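Local coordinates for protein 433aa long hypothetical phosphoribosylglycinamide formyl transferase (Pyrococcus horikoshii, PDB 2DWC) that is of unknown function but belongs to the ATP-grasp family and holds ADP in its nucleotide pocket, at residues B[121-126]-B[137-141]; B[143-149]-B[181-185]; B[131-135]-B[261-266]. The contacts are given in a common frame with arbitrary orientation. Residues are numbered along the deposited sequence.

Interaction 1 of 3, residues B[121-126]-B[137-141]; sequences RERLRE and SRYMY. With ADP (adenosine-5'-diphosphate), chain H.
Two tyrosine hydroxyls converge on a single carboxylate oxygen here: Tyr139 OH and Tyr141 OH both donate to Glu126 OE1, at 2.7 and 2.6 Å. The donors come from alternate residues of strand 139-141, whose CA-to-CB bonds point at helix 121-126, where Glu126 (chi1 m, chi2 m) bends round to meet them. The two axes approach to 10.7 Å and cross at -142°, with CA atoms 8.0 Å apart for Glu122 and Tyr141 and 9.2 Å for Arg125 and Tyr139. Each ring also takes a CH-pi contact on one face: Arg125 CG sits 3.6 Å from the centroid of the Tyr139 ring (chi1 p), and Glu122 CG 3.9 Å from that of Tyr141 (chi1 m). Arg125, curled as t, p, p, directs NH1 to Ser137 OG at 3.0 Å, a hydroxyl also bonded to Glu202. The contact supplies two residues of the ADP pocket of this ATP-grasp protein: Arg121, extended as m, t, t, donates from NH2 to O3B of ADP at 2.6 Å, and Ser137 CB lies 3.9 Å from N6. Strand 139-142 edges an antiparallel sheet beside strand 199-203, whose Ile200 touches both tyrosines; Leu124 packs on strand 286-293.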
loop_
_atom_site.group_PDB
_atom_site.type_symbol
_atom_site.label_atom_id
_atom_site.label_comp_id
_atom_site.label_asym_id
_atom_site.label_seq_id
_atom_site.Cartn_x
_atom_site.Cartn_y
_atom_site.Cartn_z
ATOM N N ARG B 121 30.862 0.835 15.310
ATOM C CA ARG B 121 30.498 0.158 16.547
ATOM C C ARG B 121 30.997 0.816 17.828
ATOM O O ARG B 121 30.332 0.732 18.865
ATOM C CB ARG B 121 30.916 -1.317 16.518
ATOM C CG ARG B 121 30.295 -2.138 15.402
ATOM C CD ARG B 121 30.541 -3.582 15.703
ATOM N NE ARG B 121 30.261 -4.442 14.571
ATOM C CZ ARG B 121 29.061 -4.919 14.266
ATOM N NH1 ARG B 121 28.002 -4.616 15.009
ATOM N NH2 ARG B 121 28.936 -5.734 13.225
ATOM N N GLU B 122 32.145 1.490 17.768
ATOM C CA GLU B 122 32.664 2.151 18.965
ATOM C C GLU B 122 31.923 3.463 19.243
ATOM O O GLU B 122 31.533 3.749 20.366
ATOM C CB GLU B 122 34.170 2.426 18.830
ATOM C CG GLU B 122 34.709 3.128 20.072
ATOM C CD GLU B 122 36.220 3.280 20.058
ATOM O OE1 GLU B 122 36.775 3.695 21.093
ATOM O OE2 GLU B 122 36.832 2.991 19.016
ATOM N N ARG B 123 31.721 4.278 18.211
ATOM C CA ARG B 123 30.996 5.511 18.433
ATOM C C ARG B 123 29.581 5.186 18.956
ATOM O O ARG B 123 29.066 5.852 19.844
ATOM C CB ARG B 123 30.905 6.326 17.134
ATOM C CG ARG B 123 32.260 6.807 16.595
ATOM C CD ARG B 123 32.091 7.888 15.509
ATOM N NE ARG B 123 31.607 7.365 14.226
ATOM C CZ ARG B 123 32.373 7.191 13.147
ATOM N NH1 ARG B 123 33.665 7.497 13.195
ATOM N NH2 ARG B 123 31.852 6.721 12.014
ATOM N N LEU B 124 28.974 4.147 18.405
ATOM C CA LEU B 124 27.622 3.772 18.807
ATOM C C LEU B 124 27.569 3.250 20.240
ATOM O O LEU B 124 26.767 3.713 21.049
ATOM C CB LEU B 124 27.075 2.701 17.873
ATOM C CG LEU B 124 25.622 2.315 18.148
ATOM C CD1 LEU B 124 24.757 3.586 18.156
ATOM C CD2 LEU B 124 25.166 1.315 17.086
ATOM N N ARG B 125 28.425 2.276 20.536
ATOM C CA ARG B 125 28.435 1.698 21.879
ATOM C C ARG B 125 28.714 2.774 22.916
ATOM O O ARG B 125 28.044 2.845 23.948
ATOM C CB ARG B 125 29.466 0.558 21.965
ATOM C CG ARG B 125 29.501 -0.170 23.339
ATOM C CD ARG B 125 28.117 -0.590 23.878
ATOM N NE ARG B 125 27.388 -1.536 23.006
ATOM C CZ ARG B 125 27.332 -2.847 23.192
ATOM N NH1 ARG B 125 27.970 -3.402 24.214
ATOM N NH2 ARG B 125 26.595 -3.601 22.383
ATOM N N GLU B 126 29.688 3.644 22.663
ATOM C CA GLU B 126 29.970 4.692 23.639
ATOM C C GLU B 126 28.794 5.653 23.789
ATOM O O GLU B 126 28.544 6.188 24.870
ATOM C CB GLU B 126 31.250 5.442 23.246
ATOM C CG GLU B 126 32.511 4.557 23.335
ATOM C CD GLU B 126 32.594 3.799 24.668
ATOM O OE1 GLU B 126 32.528 2.546 24.663
ATOM O OE2 GLU B 126 32.704 4.462 25.716
ATOM N N SER B 137 25.649 -5.224 26.779
ATOM C CA SER B 137 26.549 -6.336 27.069
ATOM C C SER B 137 27.869 -5.741 27.555
ATOM O O SER B 137 28.221 -4.617 27.195
ATOM C CB SER B 137 26.816 -7.139 25.801
ATOM O OG SER B 137 27.459 -6.349 24.798
ATOM N N ARG B 138 28.607 -6.478 28.380
ATOM C CA ARG B 138 29.912 -5.993 28.823
ATOM C C ARG B 138 30.811 -6.068 27.615
ATOM O O ARG B 138 30.707 -6.992 26.811
ATOM C CB ARG B 138 30.499 -6.884 29.929
ATOM C CG ARG B 138 29.675 -6.912 31.188
ATOM C CD ARG B 138 30.189 -7.997 32.127
ATOM N NE ARG B 138 29.198 -8.347 33.139
ATOM C CZ ARG B 138 28.755 -7.503 34.065
ATOM N NH1 ARG B 138 29.227 -6.262 34.100
ATOM N NH2 ARG B 138 27.838 -7.893 34.949
ATOM N N TYR B 139 31.743 -5.130 27.497
ATOM C CA TYR B 139 32.597 -5.137 26.327
ATOM C C TYR B 139 33.949 -4.457 26.565
ATOM O O TYR B 139 34.152 -3.779 27.579
ATOM C CB TYR B 139 31.890 -4.393 25.190
ATOM C CG TYR B 139 31.726 -2.924 25.519
ATOM C CD1 TYR B 139 30.688 -2.480 26.349
ATOM C CD2 TYR B 139 32.666 -1.972 25.079
ATOM C CE1 TYR B 139 30.597 -1.152 26.731
ATOM C CE2 TYR B 139 32.577 -0.625 25.466
ATOM C CZ TYR B 139 31.546 -0.226 26.291
ATOM O OH TYR B 139 31.464 1.086 26.688
ATOM N N MET B 140 34.824 -4.609 25.579
ATOM C CA MET B 140 36.164 -4.020 25.541
ATOM C C MET B 140 36.558 -3.904 24.077
ATOM O O MET B 140 36.059 -4.646 23.243
ATOM C CB MET B 140 37.182 -4.936 26.215
ATOM C CG MET B 140 37.031 -5.051 27.692
ATOM S SD MET B 140 38.331 -6.144 28.337
ATOM C CE MET B 140 39.765 -5.392 27.638
ATOM N N TYR B 141 37.476 -3.000 23.762
ATOM C CA TYR B 141 37.931 -2.876 22.383
ATOM C C TYR B 141 39.362 -3.393 22.291
ATOM O O TYR B 141 40.088 -3.408 23.288
ATOM C CB TYR B 141 37.920 -1.419 21.921
ATOM C CG TYR B 141 36.576 -0.737 22.047
ATOM C CD1 TYR B 141 36.336 0.191 23.069
ATOM C CD2 TYR B 141 35.544 -1.041 21.180
ATOM C CE1 TYR B 141 35.098 0.796 23.217
ATOM C CE2 TYR B 141 34.282 -0.441 21.318
ATOM C CZ TYR B 141 34.067 0.471 22.330
ATOM O OH TYR B 141 32.848 1.076 22.485
HETATM P PB ADP H . 25.031 -6.847 12.846
HETATM O O1B ADP H . 24.300 -5.656 12.360
HETATM O O2B ADP H . 24.508 -8.347 12.574
HETATM O O3B ADP H . 26.598 -6.793 13.207
HETATM P PA ADP H . 25.367 -7.619 15.521
HETATM O O1A ADP H . 26.678 -8.112 15.044
HETATM O O2A ADP H . 25.543 -6.577 16.734
HETATM O O3A ADP H . 24.546 -6.834 14.381
HETATM O "O5'" ADP H . 24.429 -8.814 16.045
HETATM C "C5'" ADP H . 24.075 -9.890 15.174
HETATM C "C4'" ADP H . 23.515 -11.038 16.013
HETATM O "O4'" ADP H . 24.541 -11.729 16.744
HETATM C "C3'" ADP H . 22.587 -10.469 17.086
HETATM O "O3'" ADP H . 21.305 -10.211 16.506
HETATM C "C2'" ADP H . 22.517 -11.706 17.977
HETATM O "O2'" ADP H . 21.779 -12.731 17.307
HETATM C "C1'" ADP H . 23.998 -12.088 18.028
HETATM N N9 ADP H . 24.717 -11.294 19.051
HETATM C C8 ADP H . 25.403 -10.175 18.845
HETATM N N7 ADP H . 25.933 -9.759 19.996
HETATM C C5 ADP H . 25.585 -10.623 20.937
HETATM C C6 ADP H . 25.821 -10.716 22.308
HETATM N N6 ADP H . 26.589 -9.823 22.921
HETATM N N1 ADP H . 25.286 -11.741 22.987
HETATM C C2 ADP H . 24.551 -12.657 22.383
HETATM N N3 ADP H . 24.310 -12.601 21.083
HETATM C C4 ADP H . 24.807 -11.606 20.341
#

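Interaction 2 of 3, residues B[143-149]-B[181-185]; sequences TTLDELY and IPKAW
Trp185 and Ile181 carry this helix-helix contact, in which the axes of 145-149 and 181-185 cross at 131° and approach to 10.1 Å. Leu145 faces Trp185 and Tyr149 faces Ile181, each CA pair 6.5 Å apart. Trp185 (chi1 t, chi2 -109°) lays its indole against the first helix's start: Leu145 CB stands 4.1 Å from the centroid of the five-membered ring, a CH-pi contact over the face, while Trp185 CH2 comes within 3.4 Å of Thr143 O and Thr144 CA. Thr144 is the N-cap of helix 145-149, its OG1 accepting from Glu147 N at 3.0 Å, and Thr143 N bonds to Glu147 OE2 at 2.8 Å. Both helices of this ATP-grasp domain pack on one antiparallel sheet, Leu148 and Ala184 touching Thr161 of strand 159-163. Ile181 (m, t) fills the other end, its CG2 3.5 Å from the centroid of the Tyr149 ring and its CD1 3.4 Å from Tyr149 CD2. Leu145 and Leu148 fill the space between: Leu145 CD1 is 3.8 Å from Trp185 CB and 4.0 Å from Ile181 CG2; Leu148 CD1 is 3.6 Å from Ile181 CG2 and 4.1 Å from Trp185 CB. Tyr149 OH reaches Pro182 CD at 3.7 Å.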
loop_
_atom_site.group_PDB
_atom_site.type_symbol
_atom_site.label_atom_id
_atom_site.label_comp_id
_atom_site.label_asym_id
_atom_site.label_seq_id
_atom_site.Cartn_x
_atom_site.Cartn_y
_atom_site.Cartn_z
ATOM N N THR B 143 42.840 -3.238 19.514
ATOM C CA THR B 143 43.412 -2.655 18.317
ATOM C C THR B 143 44.576 -3.516 17.831
ATOM O O THR B 143 45.105 -3.318 16.738
ATOM C CB THR B 143 43.929 -1.230 18.591
ATOM O OG1 THR B 143 42.818 -0.367 18.857
ATOM C CG2 THR B 143 44.703 -0.700 17.398
ATOM N N THR B 144 44.986 -4.473 18.653
ATOM C CA THR B 144 46.070 -5.373 18.266
ATOM C C THR B 144 45.697 -6.783 18.677
ATOM O O THR B 144 44.780 -6.981 19.477
ATOM C CB THR B 144 47.396 -5.014 18.957
ATOM O OG1 THR B 144 47.242 -5.147 20.378
ATOM C CG2 THR B 144 47.803 -3.585 18.622
ATOM N N LEU B 145 46.412 -7.762 18.136
ATOM C CA LEU B 145 46.152 -9.149 18.478
ATOM C C LEU B 145 46.427 -9.330 19.970
ATOM O O LEU B 145 45.699 -10.040 20.668
ATOM C CB LEU B 145 47.038 -10.069 17.643
ATOM C CG LEU B 145 46.922 -11.576 17.882
ATOM C CD1 LEU B 145 45.467 -12.009 17.848
ATOM C CD2 LEU B 145 47.727 -12.315 16.817
ATOM N N ASP B 146 47.471 -8.671 20.463
ATOM C CA ASP B 146 47.816 -8.753 21.880
ATOM C C ASP B 146 46.663 -8.250 22.731
ATOM O O ASP B 146 46.341 -8.825 23.767
ATOM C CB ASP B 146 49.060 -7.911 22.178
ATOM C CG ASP B 146 50.352 -8.630 21.838
ATOM O OD1 ASP B 146 50.420 -9.323 20.793
ATOM O OD2 ASP B 146 51.306 -8.486 22.624
ATOM N N GLU B 147 46.040 -7.161 22.297
ATOM C CA GLU B 147 44.927 -6.620 23.053
ATOM C C GLU B 147 43.717 -7.530 22.904
ATOM O O GLU B 147 42.938 -7.702 23.844
ATOM C CB GLU B 147 44.600 -5.213 22.568
ATOM C CG GLU B 147 45.610 -4.185 22.995
ATOM C CD GLU B 147 45.186 -2.787 22.610
ATOM O OE1 GLU B 147 45.848 -1.821 23.049
ATOM O OE2 GLU B 147 44.185 -2.660 21.871
ATOM N N LEU B 148 43.575 -8.134 21.727
ATOM C CA LEU B 148 42.452 -9.041 21.492
ATOM C C LEU B 148 42.525 -10.233 22.466
ATOM O O LEU B 148 41.510 -10.615 23.067
ATOM C CB LEU B 148 42.467 -9.539 20.043
ATOM C CG LEU B 148 41.140 -9.852 19.339
ATOM C CD1 LEU B 148 41.306 -11.142 18.597
ATOM C CD2 LEU B 148 39.975 -9.926 20.316
ATOM N N TYR B 149 43.724 -10.807 22.637
ATOM C CA TYR B 149 43.878 -11.943 23.557
ATOM C C TYR B 149 43.485 -11.554 24.965
ATOM O O TYR B 149 42.723 -12.263 25.629
ATOM C CB TYR B 149 45.324 -12.445 23.580
ATOM C CG TYR B 149 45.607 -13.544 22.604
ATOM C CD1 TYR B 149 46.275 -13.282 21.406
ATOM C CD2 TYR B 149 45.208 -14.855 22.873
ATOM C CE1 TYR B 149 46.542 -14.299 20.496
ATOM C CE2 TYR B 149 45.470 -15.887 21.965
ATOM C CZ TYR B 149 46.135 -15.599 20.782
ATOM O OH TYR B 149 46.385 -16.603 19.878
ATOM N N ILE B 181 40.796 -17.138 18.994
ATOM C CA ILE B 181 41.262 -15.759 18.933
ATOM C C ILE B 181 42.003 -15.426 17.638
ATOM O O ILE B 181 41.725 -14.408 17.001
ATOM C CB ILE B 181 42.102 -15.419 20.188
ATOM C CG1 ILE B 181 41.171 -15.417 21.408
ATOM C CG2 ILE B 181 42.798 -14.068 20.028
ATOM C CD1 ILE B 181 41.849 -15.199 22.745
ATOM N N PRO B 182 42.944 -16.281 17.206
ATOM C CA PRO B 182 43.630 -15.931 15.957
ATOM C C PRO B 182 42.656 -15.872 14.759
ATOM O O PRO B 182 42.782 -15.022 13.873
ATOM C CB PRO B 182 44.692 -17.030 15.826
ATOM C CG PRO B 182 44.093 -18.191 16.582
ATOM C CD PRO B 182 43.481 -17.525 17.785
ATOM N N LYS B 183 41.679 -16.771 14.747
ATOM C CA LYS B 183 40.682 -16.818 13.679
ATOM C C LYS B 183 39.863 -15.514 13.671
ATOM O O LYS B 183 39.554 -14.966 12.620
ATOM C CB LYS B 183 39.741 -18.010 13.900
ATOM C CG LYS B 183 40.448 -19.316 14.263
ATOM C CD LYS B 183 40.588 -20.241 13.060
ATOM C CE LYS B 183 39.230 -20.763 12.608
ATOM N NZ LYS B 183 39.342 -21.658 11.416
ATOM N N ALA B 184 39.527 -15.019 14.856
ATOM C CA ALA B 184 38.743 -13.791 14.989
ATOM C C ALA B 184 39.514 -12.552 14.548
ATOM O O ALA B 184 38.936 -11.612 13.994
ATOM C CB ALA B 184 38.285 -13.625 16.428
ATOM N N TRP B 185 40.819 -12.548 14.798
ATOM C CA TRP B 185 41.660 -11.422 14.424
ATOM C C TRP B 185 41.655 -11.309 12.910
ATOM O O TRP B 185 41.793 -10.221 12.362
ATOM C CB TRP B 185 43.087 -11.612 14.959
ATOM C CG TRP B 185 44.011 -10.505 14.570
ATOM C CD1 TRP B 185 45.035 -10.575 13.674
ATOM C CD2 TRP B 185 43.970 -9.146 15.027
ATOM N NE1 TRP B 185 45.632 -9.347 13.540
ATOM C CE2 TRP B 185 45.001 -8.450 14.359
ATOM C CE3 TRP B 185 43.161 -8.448 15.930
ATOM C CZ2 TRP B 185 45.247 -7.086 14.566
ATOM C CZ3 TRP B 185 43.405 -7.087 16.136
ATOM C CH2 TRP B 185 44.440 -6.424 15.456
#

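Interaction 3 of 3, residues B[131-135]-B[261-266]; sequences EAKVP and RIAKRI
How a chain leaving a helix can be packed against a second helix by apolar side chains and the aliphatic part of an arginine is well illustrated by 131-135 on 261-266. The first helix, weakly bonded at 131-132, gives out after Ala132; Lys133 leaves it with positive phi (60/60), and the chain continues extended through Val134 (-122/155) and Pro135 (-68/143). The second segment is regular helix. Ala132 lies over Arg265 at a CA separation of 5.1 Å and Val134 over Ile262 at 6.0 Å, so the first segment advances as the helix is read backwards. Arg261 opens the helical side at the margin, its NH2 4.1 Å from Pro135 CD, while its NE forms a salt bridge with Glu258. Ile262 (m, t) follows in the interior: its CD1 meets Pro135 CG and its CG2 meets Val134 CG1, both at 3.9 Å. Arg265 points at the first segment and lies across the helix end. Its CB is 3.7 Å from Val134 CG1, its CD 3.3 Å from Ala132 O, and one face of its guanidinium turns to Lys133 O. Ile266 (m, t) closes the patch, CG1 touching Ala132 CB at 3.9 Å and CD1 touching Val134 CG2 at 4.2 Å. The close CA approach at Ala132 suits its small methyl side chain. In the ATP-grasp domain this joins the end of helix 121-132 to helix 253-270, with Val134, Ile262 and Ile266 all resting on Ala289 of strand 286-293 and Ile266 reaching Val278 of strand 274-283.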
loop_
_atom_site.group_PDB
_atom_site.type_symbol
_atom_site.label_atom_id
_atom_site.label_comp_id
_atom_site.label_asym_id
_atom_site.label_seq_id
_atom_site.Cartn_x
_atom_site.Cartn_y
_atom_site.Cartn_z
ATOM N N GLU B 131 26.246 8.422 26.863
ATOM C CA GLU B 131 25.207 9.439 26.742
ATOM C C GLU B 131 23.779 8.963 27.012
ATOM O O GLU B 131 23.046 9.593 27.754
ATOM C CB GLU B 131 25.263 10.073 25.366
ATOM C CG GLU B 131 26.632 10.570 24.973
ATOM C CD GLU B 131 26.604 11.267 23.625
ATOM O OE1 GLU B 131 25.999 12.364 23.531
ATOM O OE2 GLU B 131 27.171 10.709 22.659
ATOM N N ALA B 132 23.356 7.870 26.384
ATOM C CA ALA B 132 21.997 7.404 26.623
ATOM C C ALA B 132 21.915 6.776 28.017
ATOM O O ALA B 132 20.860 6.791 28.634
ATOM C CB ALA B 132 21.580 6.330 25.538
ATOM N N LYS B 133 23.026 6.183 28.460
ATOM C CA LYS B 133 23.120 5.516 29.759
ATOM C C LYS B 133 22.130 4.381 29.880
ATOM O O LYS B 133 21.242 4.388 30.735
ATOM C CB LYS B 133 22.914 6.534 30.882
ATOM C CG LYS B 133 23.960 7.604 30.871
ATOM C CD LYS B 133 23.677 8.623 31.970
ATOM C CE LYS B 133 24.729 9.722 32.009
ATOM N NZ LYS B 133 24.438 10.684 33.124
ATOM N N VAL B 134 22.265 3.412 28.980
ATOM C CA VAL B 134 21.379 2.262 28.978
ATOM C C VAL B 134 22.220 1.024 29.116
ATOM O O VAL B 134 23.388 1.010 28.759
ATOM C CB VAL B 134 20.550 2.167 27.654
ATOM C CG1 VAL B 134 19.585 3.336 27.558
ATOM C CG2 VAL B 134 21.482 2.127 26.465
ATOM N N PRO B 135 21.627 -0.052 29.640
ATOM C CA PRO B 135 22.380 -1.293 29.806
ATOM C C PRO B 135 22.756 -1.950 28.488
ATOM O O PRO B 135 21.991 -1.916 27.524
ATOM C CB PRO B 135 21.444 -2.165 30.657
ATOM C CG PRO B 135 20.078 -1.675 30.299
ATOM C CD PRO B 135 20.225 -0.178 30.084
ATOM N N ARG B 261 11.579 2.394 27.623
ATOM C CA ARG B 261 12.457 3.298 28.351
ATOM C C ARG B 261 13.853 3.403 27.716
ATOM O O ARG B 261 14.410 4.513 27.578
ATOM C CB ARG B 261 12.583 2.805 29.823
ATOM C CG ARG B 261 13.330 3.778 30.758
ATOM C CD ARG B 261 13.640 3.134 32.136
ATOM N NE ARG B 261 14.708 2.132 32.083
ATOM C CZ ARG B 261 16.002 2.413 31.936
ATOM N NH1 ARG B 261 16.409 3.678 31.821
ATOM N NH2 ARG B 261 16.895 1.426 31.928
ATOM N N ILE B 262 14.423 2.257 27.366
ATOM C CA ILE B 262 15.770 2.205 26.767
ATOM C C ILE B 262 15.743 2.873 25.386
ATOM O O ILE B 262 16.626 3.689 25.050
ATOM C CB ILE B 262 16.247 0.742 26.668
ATOM C CG1 ILE B 262 16.667 0.275 28.075
ATOM C CG2 ILE B 262 17.435 0.608 25.706
ATOM C CD1 ILE B 262 16.866 -1.162 28.207
ATOM N N ALA B 263 14.733 2.525 24.585
ATOM C CA ALA B 263 14.625 3.155 23.248
ATOM C C ALA B 263 14.528 4.681 23.389
ATOM O O ALA B 263 15.188 5.430 22.665
ATOM C CB ALA B 263 13.342 2.583 22.474
ATOM N N LYS B 264 13.722 5.174 24.328
ATOM C CA LYS B 264 13.577 6.620 24.492
ATOM C C LYS B 264 14.896 7.314 24.830
ATOM O O LYS B 264 15.199 8.396 24.297
ATOM C CB LYS B 264 12.529 6.924 25.580
ATOM C CG LYS B 264 12.305 8.423 25.884
ATOM C CD LYS B 264 11.629 9.149 24.757
ATOM C CE LYS B 264 10.920 10.436 25.243
ATOM N NZ LYS B 264 11.855 11.448 25.833
ATOM N N ARG B 265 15.673 6.697 25.716
ATOM C CA ARG B 265 16.963 7.283 26.114
ATOM C C ARG B 265 17.894 7.349 24.900
ATOM O O ARG B 265 18.619 8.319 24.730
ATOM C CB ARG B 265 17.608 6.444 27.217
ATOM C CG ARG B 265 17.088 6.772 28.624
ATOM C CD ARG B 265 17.796 5.886 29.636
ATOM N NE ARG B 265 17.594 6.300 31.015
ATOM C CZ ARG B 265 17.998 7.462 31.514
ATOM N NH1 ARG B 265 18.625 8.349 30.738
ATOM N NH2 ARG B 265 17.792 7.724 32.798
ATOM N N ILE B 266 17.822 6.338 24.041
ATOM C CA ILE B 266 18.683 6.311 22.859
ATOM C C ILE B 266 18.231 7.328 21.814
ATOM O O ILE B 266 19.040 8.092 21.296
ATOM C CB ILE B 266 18.718 4.920 22.239
ATOM C CG1 ILE B 266 19.538 3.990 23.155
ATOM C CG2 ILE B 266 19.360 4.978 20.817
ATOM C CD1 ILE B 266 19.322 2.486 22.874
#

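How the interactions relate
Of the elements in these contacts, helix 121-132 comes first, and both interaction 1 and interaction 3 draw on it, from its beginning and its end. Interaction 1 closes a short loop, ten residues between its segments, by bringing strand 139-142 back against the helix. The chain then enters helix 145-155, where interaction 2 opens in series and closes at helix 181-185. Interaction 3 spans 125 residues to helix 253-270; its loop crosses that of interaction 1 and encloses interaction 2, whose nearest atoms lie about 20 Å away. Interactions 1 and 3 tie helix 121-132 to the antiparallel sheet and to the helix resting on the mixed sheet; interaction 2 joins two helices on the antiparallel sheet.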